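PDB 2OKX: rhamnosidase B from Bacillus sp., which probably hydrolyses terminal alpha-L-rhamnosyl bonds of glycosides with inversion of configuration, as a glycoside hydrolase of family 78. Local coordinates for residues Asn646-Phe649 against Ala650-Trp654; Phe805-Tyr808 against Glu809-Lys813; Val879-Ala883 against Asp884-Thr888. All coordinates share one frame; numbering follows the deposited sequence.

Contact 1 of 3, residues Asn646-Phe649 against Ala650-Trp654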
ATOM      1  N   ASN A 646      -8.449 -12.882  24.845  1.00 26.83           N
ATOM      2  CA  ASN A 646      -9.513 -13.543  24.096  1.00 28.26           C
ATOM      3  C   ASN A 646      -9.181 -15.006  23.795  1.00 29.28           C
ATOM      4  O   ASN A 646      -8.661 -15.332  22.730  1.00 27.17           O
ATOM      5  CB  ASN A 646      -9.772 -12.773  22.794  1.00 29.07           C
ATOM      6  CG  ASN A 646     -11.018 -13.250  22.061  1.00 31.35           C
ATOM      7  OD1 ASN A 646     -11.482 -12.600  21.123  1.00 32.92           O
ATOM      8  ND2 ASN A 646     -11.560 -14.385  22.481  1.00 30.46           N
ATOM      9  N   GLU A 647      -9.491 -15.879  24.748  1.00 29.84           N
ATOM     10  CA  GLU A 647      -9.234 -17.308  24.601  1.00 32.46           C
ATOM     11  C   GLU A 647     -10.013 -17.927  23.447  1.00 30.72           C
ATOM     12  O   GLU A 647      -9.535 -18.859  22.801  1.00 32.44           O
ATOM     13  CB  GLU A 647      -9.571 -18.040  25.906  1.00 33.90           C
ATOM     14  CG  GLU A 647      -8.498 -17.903  26.980  1.00 39.18           C
ATOM     15  CD  GLU A 647      -8.892 -18.551  28.296  1.00 42.68           C
ATOM     16  OE1 GLU A 647      -7.999 -18.769  29.143  1.00 44.66           O
ATOM     17  OE2 GLU A 647     -10.093 -18.832  28.490  1.00 45.13           O
ATOM     18  N   ALA A 648     -11.209 -17.410  23.190  1.00 29.78           N
ATOM     19  CA  ALA A 648     -12.042 -17.916  22.107  1.00 29.34           C
ATOM     20  C   ALA A 648     -11.312 -17.770  20.779  1.00 29.99           C
ATOM     21  O   ALA A 648     -11.341 -18.673  19.941  1.00 29.01           O
ATOM     22  CB  ALA A 648     -13.364 -17.167  22.066  1.00 29.88           C
ATOM     23  N   PHE A 649     -10.659 -16.628  20.581  1.00 27.77           N
ATOM     24  CA  PHE A 649      -9.922 -16.409  19.345  1.00 27.04           C
ATOM     25  C   PHE A 649      -8.747 -17.374  19.249  1.00 26.54           C
ATOM     26  O   PHE A 649      -8.471 -17.914  18.182  1.00 27.51           O
ATOM     27  CB  PHE A 649      -9.411 -14.962  19.254  1.00 25.34           C
ATOM     28  CG  PHE A 649      -8.301 -14.784  18.253  1.00 24.54           C
ATOM     29  CD1 PHE A 649      -6.970 -14.847  18.654  1.00 22.95           C
ATOM     30  CD2 PHE A 649      -8.586 -14.625  16.903  1.00 25.37           C
ATOM     31  CE1 PHE A 649      -5.940 -14.761  17.722  1.00 23.85           C
ATOM     32  CE2 PHE A 649      -7.567 -14.540  15.965  1.00 24.89           C
ATOM     33  CZ  PHE A 649      -6.238 -14.610  16.376  1.00 24.82           C
ATOM     34  N   ALA A 650      -8.054 -17.585  20.364  1.00 28.03           N
ATOM     35  CA  ALA A 650      -6.910 -18.489  20.383  1.00 30.31           C
ATOM     36  C   ALA A 650      -7.330 -19.878  19.918  1.00 31.47           C
ATOM     37  O   ALA A 650      -6.618 -20.534  19.156  1.00 31.34           O
ATOM     38  CB  ALA A 650      -6.323 -18.564  21.788  1.00 29.18           C
ATOM     39  N   ALA A 651      -8.496 -20.318  20.383  1.00 33.49           N
ATOM     40  CA  ALA A 651      -9.027 -21.627  20.021  1.00 34.00           C
ATOM     41  C   ALA A 651      -9.365 -21.675  18.534  1.00 33.52           C
ATOM     42  O   ALA A 651      -9.086 -22.667  17.858  1.00 32.32           O
ATOM     43  CB  ALA A 651     -10.273 -21.931  20.855  1.00 34.98           C
ATOM     44  N   ARG A 652      -9.962 -20.599  18.028  1.00 32.24           N
ATOM     45  CA  ARG A 652     -10.334 -20.529  16.620  1.00 31.76           C
ATOM     46  C   ARG A 652      -9.127 -20.505  15.696  1.00 32.21           C
ATOM     47  O   ARG A 652      -9.153 -21.100  14.619  1.00 33.30           O
ATOM     48  CB  ARG A 652     -11.175 -19.278  16.335  1.00 32.76           C
ATOM     49  CG  ARG A 652     -12.556 -19.257  16.971  1.00 36.85           C
ATOM     50  CD  ARG A 652     -13.415 -18.181  16.322  1.00 38.76           C
ATOM     51  NE  ARG A 652     -12.877 -16.836  16.520  1.00 41.81           N
ATOM     52  CZ  ARG A 652     -13.102 -16.089  17.597  1.00 41.88           C
ATOM     53  NH1 ARG A 652     -12.569 -14.879  17.694  1.00 40.73           N
ATOM     54  NH2 ARG A 652     -13.875 -16.549  18.574  1.00 41.14           N
ATOM     55  N   ILE A 653      -8.067 -19.822  16.118  1.00 30.47           N
ATOM     56  CA  ILE A 653      -6.873 -19.688  15.291  1.00 30.45           C
ATOM     57  C   ILE A 653      -5.811 -20.779  15.456  1.00 30.93           C
ATOM     58  O   ILE A 653      -4.980 -20.968  14.568  1.00 30.04           O
ATOM     59  CB  ILE A 653      -6.203 -18.297  15.521  1.00 28.96           C
ATOM     60  CG1 ILE A 653      -5.485 -17.846  14.251  1.00 27.60           C
ATOM     61  CG2 ILE A 653      -5.211 -18.364  16.680  1.00 29.48           C
ATOM     62  CD1 ILE A 653      -6.426 -17.484  13.127  1.00 25.94           C
ATOM     63  N   TRP A 654      -5.831 -21.498  16.577  1.00 31.26           N
ATOM     64  CA  TRP A 654      -4.828 -22.540  16.813  1.00 32.21           C
ATOM     65  C   TRP A 654      -4.620 -23.504  15.643  1.00 31.03           C
ATOM     66  O   TRP A 654      -3.485 -23.755  15.237  1.00 31.74           O
ATOM     67  CB  TRP A 654      -5.162 -23.346  18.076  1.00 32.08           C
ATOM     68  CG  TRP A 654      -4.318 -24.588  18.216  1.00 33.40           C
ATOM     69  CD1 TRP A 654      -4.768 -25.876  18.309  1.00 33.91           C
ATOM     70  CD2 TRP A 654      -2.883 -24.665  18.235  1.00 32.29           C
ATOM     71  NE1 TRP A 654      -3.705 -26.747  18.382  1.00 33.06           N
ATOM     72  CE2 TRP A 654      -2.538 -26.032  18.339  1.00 33.16           C
ATOM     73  CE3 TRP A 654      -1.858 -23.712  18.174  1.00 33.61           C
ATOM     74  CZ2 TRP A 654      -1.208 -26.472  18.382  1.00 31.77           C
ATOM     75  CZ3 TRP A 654      -0.534 -24.149  18.216  1.00 33.02           C
ATOM     76  CH2 TRP A 654      -0.224 -25.518  18.318  1.00 33.54           C
TER
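The amides of A651, R652 and I653 bond back to the carbonyls of E647, A648 and F649 in the i to i+4 pattern of an alpha-helix, tightest at I653 N to F649 O (2.8 Å), while A650 N reaches N646 O only weakly. N646 is the N-cap residue, so the segments form the first two turns of helix 647-665. F649 carries most of the side-chain contact. Its CG lies anti to the backbone N (chi1 162°), which swings the ring along the helix beside I653, the two side chains pointing the same way. I653 CB sits over one face of the ring near the rim, a CH-pi contact 4.2 Å from the centroid, and CG2 approaches CE1 of F649 at 3.8 Å. R652 folds back toward the N-terminus through a bend at chi3 (-63°). One face of its guanidinium lies against A648 O and F649 CA, NH1 stands 3.5 Å from F649 CB near the ring plane, off its edge, and NH2 is 3.6 Å from A648 CB. Beyond the turn, NH1 salt-bridges E598 of helix 595-603, which also packs on F649; Y640 meets the F649 ring edge-to-face. Shortening F649 to an alanine would probably open a gap beside I653 and remove an edge-to-face partner of Y640. This is the N-terminal start of a helix, its apolar side packed on neighbouring helices of the six-hairpin glycosidase domain.

Contact 2 of 3, residues Phe805-Tyr808 against Glu809-Lys813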
ATOM      1  N   PHE A 805      13.001  -1.925  15.023  1.00 18.61           N
ATOM      2  CA  PHE A 805      12.005  -2.338  16.013  1.00 19.78           C
ATOM      3  C   PHE A 805      12.498  -3.560  16.781  1.00 21.23           C
ATOM      4  O   PHE A 805      12.442  -3.597  18.013  1.00 20.83           O
ATOM      5  CB  PHE A 805      10.674  -2.665  15.325  1.00 17.88           C
ATOM      6  CG  PHE A 805       9.507  -2.780  16.273  1.00 17.54           C
ATOM      7  CD1 PHE A 805       9.452  -3.800  17.218  1.00 18.78           C
ATOM      8  CD2 PHE A 805       8.454  -1.871  16.207  1.00 19.01           C
ATOM      9  CE1 PHE A 805       8.363  -3.918  18.086  1.00 18.59           C
ATOM     10  CE2 PHE A 805       7.361  -1.975  17.066  1.00 16.86           C
ATOM     11  CZ  PHE A 805       7.313  -3.002  18.009  1.00 18.84           C
ATOM     12  N   PHE A 806      12.971  -4.560  16.047  1.00 21.15           N
ATOM     13  CA  PHE A 806      13.477  -5.778  16.665  1.00 22.58           C
ATOM     14  C   PHE A 806      14.723  -5.455  17.484  1.00 21.29           C
ATOM     15  O   PHE A 806      14.938  -6.021  18.555  1.00 20.97           O
ATOM     16  CB  PHE A 806      13.787  -6.822  15.584  1.00 25.06           C
ATOM     17  CG  PHE A 806      12.570  -7.281  14.824  1.00 28.07           C
ATOM     18  CD1 PHE A 806      11.551  -7.971  15.469  1.00 30.98           C
ATOM     19  CD2 PHE A 806      12.434  -7.006  13.465  1.00 31.27           C
ATOM     20  CE1 PHE A 806      10.407  -8.381  14.775  1.00 33.45           C
ATOM     21  CE2 PHE A 806      11.296  -7.412  12.761  1.00 32.78           C
ATOM     22  CZ  PHE A 806      10.282  -8.099  13.416  1.00 32.32           C
ATOM     23  N   TYR A 807      15.531  -4.527  16.986  1.00 21.17           N
ATOM     24  CA  TYR A 807      16.746  -4.117  17.684  1.00 20.76           C
ATOM     25  C   TYR A 807      16.391  -3.492  19.038  1.00 20.93           C
ATOM     26  O   TYR A 807      17.058  -3.747  20.047  1.00 19.20           O
ATOM     27  CB  TYR A 807      17.524  -3.125  16.815  1.00 22.81           C
ATOM     28  CG  TYR A 807      18.769  -2.546  17.454  1.00 22.45           C
ATOM     29  CD1 TYR A 807      19.724  -3.369  18.058  1.00 24.58           C
ATOM     30  CD2 TYR A 807      19.001  -1.176  17.433  1.00 23.94           C
ATOM     31  CE1 TYR A 807      20.880  -2.831  18.624  1.00 24.66           C
ATOM     32  CE2 TYR A 807      20.149  -0.630  17.991  1.00 25.42           C
ATOM     33  CZ  TYR A 807      21.082  -1.463  18.585  1.00 25.47           C
ATOM     34  OH  TYR A 807      22.215  -0.911  19.126  1.00 26.50           O
ATOM     35  N   TYR A 808      15.336  -2.683  19.059  1.00 18.88           N
ATOM     36  CA  TYR A 808      14.910  -2.040  20.301  1.00 18.78           C
ATOM     37  C   TYR A 808      14.364  -3.074  21.285  1.00 19.10           C
ATOM     38  O   TYR A 808      14.553  -2.947  22.496  1.00 19.32           O
ATOM     39  CB  TYR A 808      13.859  -0.957  20.019  1.00 16.23           C
ATOM     40  CG  TYR A 808      14.364   0.184  19.144  1.00 16.87           C
ATOM     41  CD1 TYR A 808      15.729   0.438  19.005  1.00 18.35           C
ATOM     42  CD2 TYR A 808      13.470   1.015  18.464  1.00 19.34           C
ATOM     43  CE1 TYR A 808      16.197   1.496  18.203  1.00 17.94           C
ATOM     44  CE2 TYR A 808      13.924   2.070  17.665  1.00 19.56           C
ATOM     45  CZ  TYR A 808      15.284   2.304  17.538  1.00 18.98           C
ATOM     46  OH  TYR A 808      15.730   3.347  16.753  1.00 17.84           O
ATOM     47  N   GLU A 809      13.686  -4.097  20.775  1.00 20.41           N
ATOM     48  CA  GLU A 809      13.166  -5.137  21.656  1.00 21.74           C
ATOM     49  C   GLU A 809      14.359  -5.814  22.330  1.00 23.69           C
ATOM     50  O   GLU A 809      14.291  -6.201  23.500  1.00 22.23           O
ATOM     51  CB  GLU A 809      12.344  -6.164  20.871  1.00 22.53           C
ATOM     52  CG  GLU A 809      10.942  -5.686  20.488  1.00 23.43           C
ATOM     53  CD  GLU A 809      10.102  -6.776  19.832  1.00 23.77           C
ATOM     54  OE1 GLU A 809      10.404  -7.163  18.682  1.00 22.41           O
ATOM     55  OE2 GLU A 809       9.141  -7.251  20.470  1.00 26.24           O
ATOM     56  N   ALA A 810      15.455  -5.942  21.585  1.00 22.07           N
ATOM     57  CA  ALA A 810      16.673  -6.546  22.107  1.00 23.36           C
ATOM     58  C   ALA A 810      17.308  -5.632  23.156  1.00 23.59           C
ATOM     59  O   ALA A 810      17.767  -6.106  24.200  1.00 24.10           O
ATOM     60  CB  ALA A 810      17.666  -6.811  20.969  1.00 23.93           C
ATOM     61  N   LEU A 811      17.336  -4.327  22.886  1.00 22.35           N
ATOM     62  CA  LEU A 811      17.918  -3.381  23.839  1.00 22.13           C
ATOM     63  C   LEU A 811      17.102  -3.354  25.133  1.00 22.82           C
ATOM     64  O   LEU A 811      17.653  -3.172  26.216  1.00 21.93           O
ATOM     65  CB  LEU A 811      17.995  -1.968  23.237  1.00 20.36           C
ATOM     66  CG  LEU A 811      18.968  -1.772  22.067  1.00 21.55           C
ATOM     67  CD1 LEU A 811      18.877  -0.342  21.556  1.00 20.45           C
ATOM     68  CD2 LEU A 811      20.392  -2.080  22.517  1.00 22.26           C
ATOM     69  N   GLU A 812      15.792  -3.541  25.018  1.00 22.37           N
ATOM     70  CA  GLU A 812      14.924  -3.555  26.190  1.00 23.97           C
ATOM     71  C   GLU A 812      15.269  -4.791  27.022  1.00 25.07           C
ATOM     72  O   GLU A 812      15.424  -4.712  28.240  1.00 23.98           O
ATOM     73  CB  GLU A 812      13.454  -3.608  25.764  1.00 24.19           C
ATOM     74  CG  GLU A 812      12.478  -3.832  26.914  1.00 23.28           C
ATOM     75  CD  GLU A 812      12.458  -2.683  27.917  1.00 26.59           C
ATOM     76  OE1 GLU A 812      11.996  -2.905  29.052  1.00 26.51           O
ATOM     77  OE2 GLU A 812      12.891  -1.560  27.577  1.00 23.91           O
ATOM     78  N   LYS A 813      15.403  -5.925  26.344  1.00 25.41           N
ATOM     79  CA  LYS A 813      15.742  -7.185  26.993  1.00 27.40           C
ATOM     80  C   LYS A 813      17.109  -7.084  27.671  1.00 27.21           C
ATOM     81  O   LYS A 813      17.325  -7.658  28.737  1.00 27.83           O
ATOM     82  CB  LYS A 813      15.758  -8.309  25.951  1.00 27.55           C
ATOM     83  CG  LYS A 813      16.118  -9.685  26.490  1.00 30.34           C
ATOM     84  CD  LYS A 813      16.103 -10.718  25.367  1.00 33.96           C
ATOM     85  CE  LYS A 813      16.477 -12.110  25.869  1.00 36.61           C
ATOM     86  NZ  LYS A 813      15.475 -12.643  26.835  1.00 38.79           N
TER
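Four backbone hydrogen bonds tie F805, F806, Y807 and Y808 to E809, A810, L811 and E812 in regular i to i+4 order, for example L811 N to Y807 O at 2.9 Å, and make this the last two and a half turns of helix 801-813. The apolar contacts gather on L811. Its CD1 lies over one face of the Y807 ring, 4.0 Å from the centroid and 22° off the normal, a CH-pi contact, while CD2 is 4.0 Å from CE1 of the same ring. The same CD1 also reaches Y808 CD1 at 4.1 Å, so one methyl touches both tyrosines. A carboxylate meets aromatic carbon on another side of the helix. The CD of E809 stands at the edge of the F805 ring, 3.8 Å from CE1 and in its plane, with carboxylate and ring 83° apart; OE1 also comes within 3.5 Å of F806 CD1. CG of E809 is anti to the carbonyl carbon (chi1 -77°), carrying the chain back toward these two phenylalanines. The polar ends find partners farther off: E809 OE2 forms a salt bridge with R581, Y807 OH bonds to L788 O, and Y808 OH to D823. The negatively charged carboxylate thus lies at the weakly positive C-H rim of F805, which is probably favourable electrostatically, while R581 probably stabilises its charge next to largely apolar surroundings.

Contact 3 of 3, residues Val879-Ala883 against Asp884-Thr888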
ATOM      1  N   VAL A 879       4.986   1.729  30.993  1.00 16.90           N
ATOM      2  CA  VAL A 879       3.750   0.944  31.011  1.00 17.35           C
ATOM      3  C   VAL A 879       3.827  -0.359  30.225  1.00 17.35           C
ATOM      4  O   VAL A 879       4.010  -0.344  29.008  1.00 17.00           O
ATOM      5  CB  VAL A 879       2.557   1.760  30.456  1.00 17.49           C
ATOM      6  CG1 VAL A 879       1.278   0.930  30.528  1.00 17.21           C
ATOM      7  CG2 VAL A 879       2.395   3.052  31.241  1.00 17.11           C
ATOM      8  N   LYS A 880       3.672  -1.481  30.924  1.00 15.71           N
ATOM      9  CA  LYS A 880       3.702  -2.795  30.290  1.00 18.62           C
ATOM     10  C   LYS A 880       2.551  -3.681  30.763  1.00 18.46           C
ATOM     11  O   LYS A 880       2.150  -3.621  31.926  1.00 19.16           O
ATOM     12  CB  LYS A 880       5.020  -3.510  30.589  1.00 19.50           C
ATOM     13  CG  LYS A 880       6.223  -2.966  29.842  1.00 22.42           C
ATOM     14  CD  LYS A 880       7.445  -3.833  30.105  1.00 25.08           C
ATOM     15  CE  LYS A 880       8.652  -3.359  29.321  1.00 26.97           C
ATOM     16  NZ  LYS A 880       9.824  -4.238  29.574  1.00 29.88           N
ATOM     17  N   ARG A 881       2.026  -4.495  29.853  1.00 18.29           N
ATOM     18  CA  ARG A 881       0.940  -5.427  30.166  1.00 18.98           C
ATOM     19  C   ARG A 881       1.516  -6.438  31.162  1.00 20.45           C
ATOM     20  O   ARG A 881       2.597  -6.979  30.935  1.00 19.11           O
ATOM     21  CB  ARG A 881       0.491  -6.152  28.889  1.00 19.91           C
ATOM     22  CG  ARG A 881      -0.834  -6.922  29.006  1.00 19.82           C
ATOM     23  CD  ARG A 881      -1.098  -7.786  27.762  1.00 22.00           C
ATOM     24  NE  ARG A 881      -0.175  -8.918  27.685  1.00 25.79           N
ATOM     25  CZ  ARG A 881       0.883  -8.983  26.883  1.00 28.35           C
ATOM     26  NH1 ARG A 881       1.660 -10.057  26.902  1.00 28.87           N
ATOM     27  NH2 ARG A 881       1.158  -7.987  26.049  1.00 32.95           N
ATOM     28  N   GLY A 882       0.797  -6.697  32.254  1.00 21.50           N
ATOM     29  CA  GLY A 882       1.290  -7.626  33.264  1.00 24.65           C
ATOM     30  C   GLY A 882       0.649  -9.004  33.283  1.00 26.66           C
ATOM     31  O   GLY A 882       1.177  -9.934  33.895  1.00 30.51           O
ATOM     32  N   ALA A 883      -0.506  -9.129  32.641  1.00 25.71           N
ATOM     33  CA  ALA A 883      -1.228 -10.395  32.550  1.00 25.33           C
ATOM     34  C   ALA A 883      -2.119 -10.262  31.334  1.00 24.35           C
ATOM     35  O   ALA A 883      -2.379  -9.149  30.875  1.00 22.77           O
ATOM     36  CB  ALA A 883      -2.082 -10.634  33.796  1.00 24.71           C
ATOM     37  N   ASP A 884      -2.592 -11.385  30.812  1.00 23.92           N
ATOM     38  CA  ASP A 884      -3.453 -11.337  29.643  1.00 24.80           C
ATOM     39  C   ASP A 884      -4.651 -10.431  29.891  1.00 23.23           C
ATOM     40  O   ASP A 884      -5.200 -10.387  30.997  1.00 21.90           O
ATOM     41  CB  ASP A 884      -3.921 -12.746  29.266  1.00 26.28           C
ATOM     42  CG  ASP A 884      -2.789 -13.613  28.750  1.00 27.63           C
ATOM     43  OD1 ASP A 884      -3.055 -14.769  28.363  1.00 30.83           O
ATOM     44  OD2 ASP A 884      -1.631 -13.141  28.730  1.00 29.43           O
ATOM     45  N   GLY A 885      -5.038  -9.697  28.853  1.00 20.78           N
ATOM     46  CA  GLY A 885      -6.166  -8.792  28.958  1.00 21.11           C
ATOM     47  C   GLY A 885      -5.902  -7.603  29.868  1.00 20.33           C
ATOM     48  O   GLY A 885      -6.831  -6.920  30.280  1.00 21.06           O
ATOM     49  N   TRP A 886      -4.635  -7.355  30.177  1.00 20.41           N
ATOM     50  CA  TRP A 886      -4.255  -6.248  31.049  1.00 20.72           C
ATOM     51  C   TRP A 886      -4.930  -6.306  32.419  1.00 22.50           C
ATOM     52  O   TRP A 886      -5.235  -5.268  33.008  1.00 22.13           O
ATOM     53  CB  TRP A 886      -4.558  -4.901  30.379  1.00 20.16           C
ATOM     54  CG  TRP A 886      -3.742  -4.655  29.144  1.00 19.20           C
ATOM     55  CD1 TRP A 886      -3.882  -5.272  27.935  1.00 20.92           C
ATOM     56  CD2 TRP A 886      -2.625  -3.761  29.011  1.00 20.47           C
ATOM     57  NE1 TRP A 886      -2.922  -4.824  27.059  1.00 20.51           N
ATOM     58  CE2 TRP A 886      -2.137  -3.894  27.692  1.00 20.61           C
ATOM     59  CE3 TRP A 886      -1.989  -2.862  29.879  1.00 20.59           C
ATOM     60  CZ2 TRP A 886      -1.041  -3.160  27.215  1.00 20.22           C
ATOM     61  CZ3 TRP A 886      -0.895  -2.130  29.405  1.00 20.16           C
ATOM     62  CH2 TRP A 886      -0.436  -2.287  28.083  1.00 21.15           C
ATOM     63  N   ARG A 887      -5.159  -7.515  32.928  1.00 21.60           N
ATOM     64  CA  ARG A 887      -5.779  -7.672  34.241  1.00 24.93           C
ATOM     65  C   ARG A 887      -4.834  -7.113  35.305  1.00 22.93           C
ATOM     66  O   ARG A 887      -5.258  -6.734  36.393  1.00 21.46           O
ATOM     67  CB  ARG A 887      -6.112  -9.144  34.507  1.00 27.08           C
ATOM     68  CG  ARG A 887      -7.268  -9.667  33.648  1.00 34.15           C
ATOM     69  CD  ARG A 887      -7.632 -11.107  34.012  1.00 41.54           C
ATOM     70  NE  ARG A 887      -8.735 -11.644  33.212  1.00 47.37           N
ATOM     71  CZ  ARG A 887      -8.637 -12.031  31.941  1.00 49.84           C
ATOM     72  NH1 ARG A 887      -9.705 -12.502  31.310  1.00 51.62           N
ATOM     73  NH2 ARG A 887      -7.478 -11.961  31.300  1.00 50.07           N
ATOM     74  N   THR A 888      -3.544  -7.083  34.989  1.00 22.07           N
ATOM     75  CA  THR A 888      -2.560  -6.484  35.884  1.00 20.62           C
ATOM     76  C   THR A 888      -1.629  -5.678  34.976  1.00 20.56           C
ATOM     77  O   THR A 888      -1.482  -5.985  33.793  1.00 19.42           O
ATOM     78  CB  THR A 888      -1.719  -7.537  36.657  0.68 20.81           C
ATOM     79  OG1 THR A 888      -0.689  -8.054  35.811  0.68 23.63           O
ATOM     80  CG2 THR A 888      -2.595  -8.682  37.139  0.68 16.59           C
TER
HETATM   81  O   HOH W   1       0.221 -11.346  29.291  1.00 33.89           O
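R881 lays its aliphatic stem over the indole of W886, the CG carbon standing 3.4 Å from the centroid of the five-membered ring and only 4° off its normal, a CH-pi contact. With CG anti to the backbone N (chi1 -167°), CB and CD also rest on the same ring system, CD 3.5 Å from NE1 of W886. At the edge of the indole, in its plane, V879 CG1 meets CZ3 at 3.9 Å. The guanidinium is turned 75° from the indole plane and bends away at chi3 toward D884. A water joins the two charged groups: it accepts from R881 NE at 2.9 Å, at the edge of the guanidinium, and donates to D884 OD2 at 2.6 Å, while NE and OD2 themselves stay 4.6 Å apart. Behind these side chains, G882 N bonds to T888 O at 2.8 Å, linking the two sides of the turn. W886 N makes a weak bond to A883 O within the turn. Farther out, H643 meets the indole nearly at a right angle, and V905 of strand 900-906 touches it. The chemistry is therefore divided: apolar carbon of R881 covers the indole, while its guanidinium is linked to D884 through a bridging water, an indirect pairing likely to be weaker than direct contact between the two charged groups.

Overall arrangement
The three contacts follow one another along the chain. Contact 1 opens helix 647-665 and contact 2 closes helix 801-813, both within the six-hairpin glycosidase domain, with centres 28 Å apart and nearest atoms about 17 Å apart. Contact 3 joins strands 879-881 and 888-891 within the C-terminal domain. Its centre is 18 Å from that of contact 1, without touching it, and 20 Å from that of contact 2, which it meets through the salt bridge of E812 OE1 with K880 NZ (2.6 Å). Helix 627-644 packs on contacts 1 and 3 alike. Contact 3 therefore lies at the junction where the C-terminal beta domain meets the helical domain.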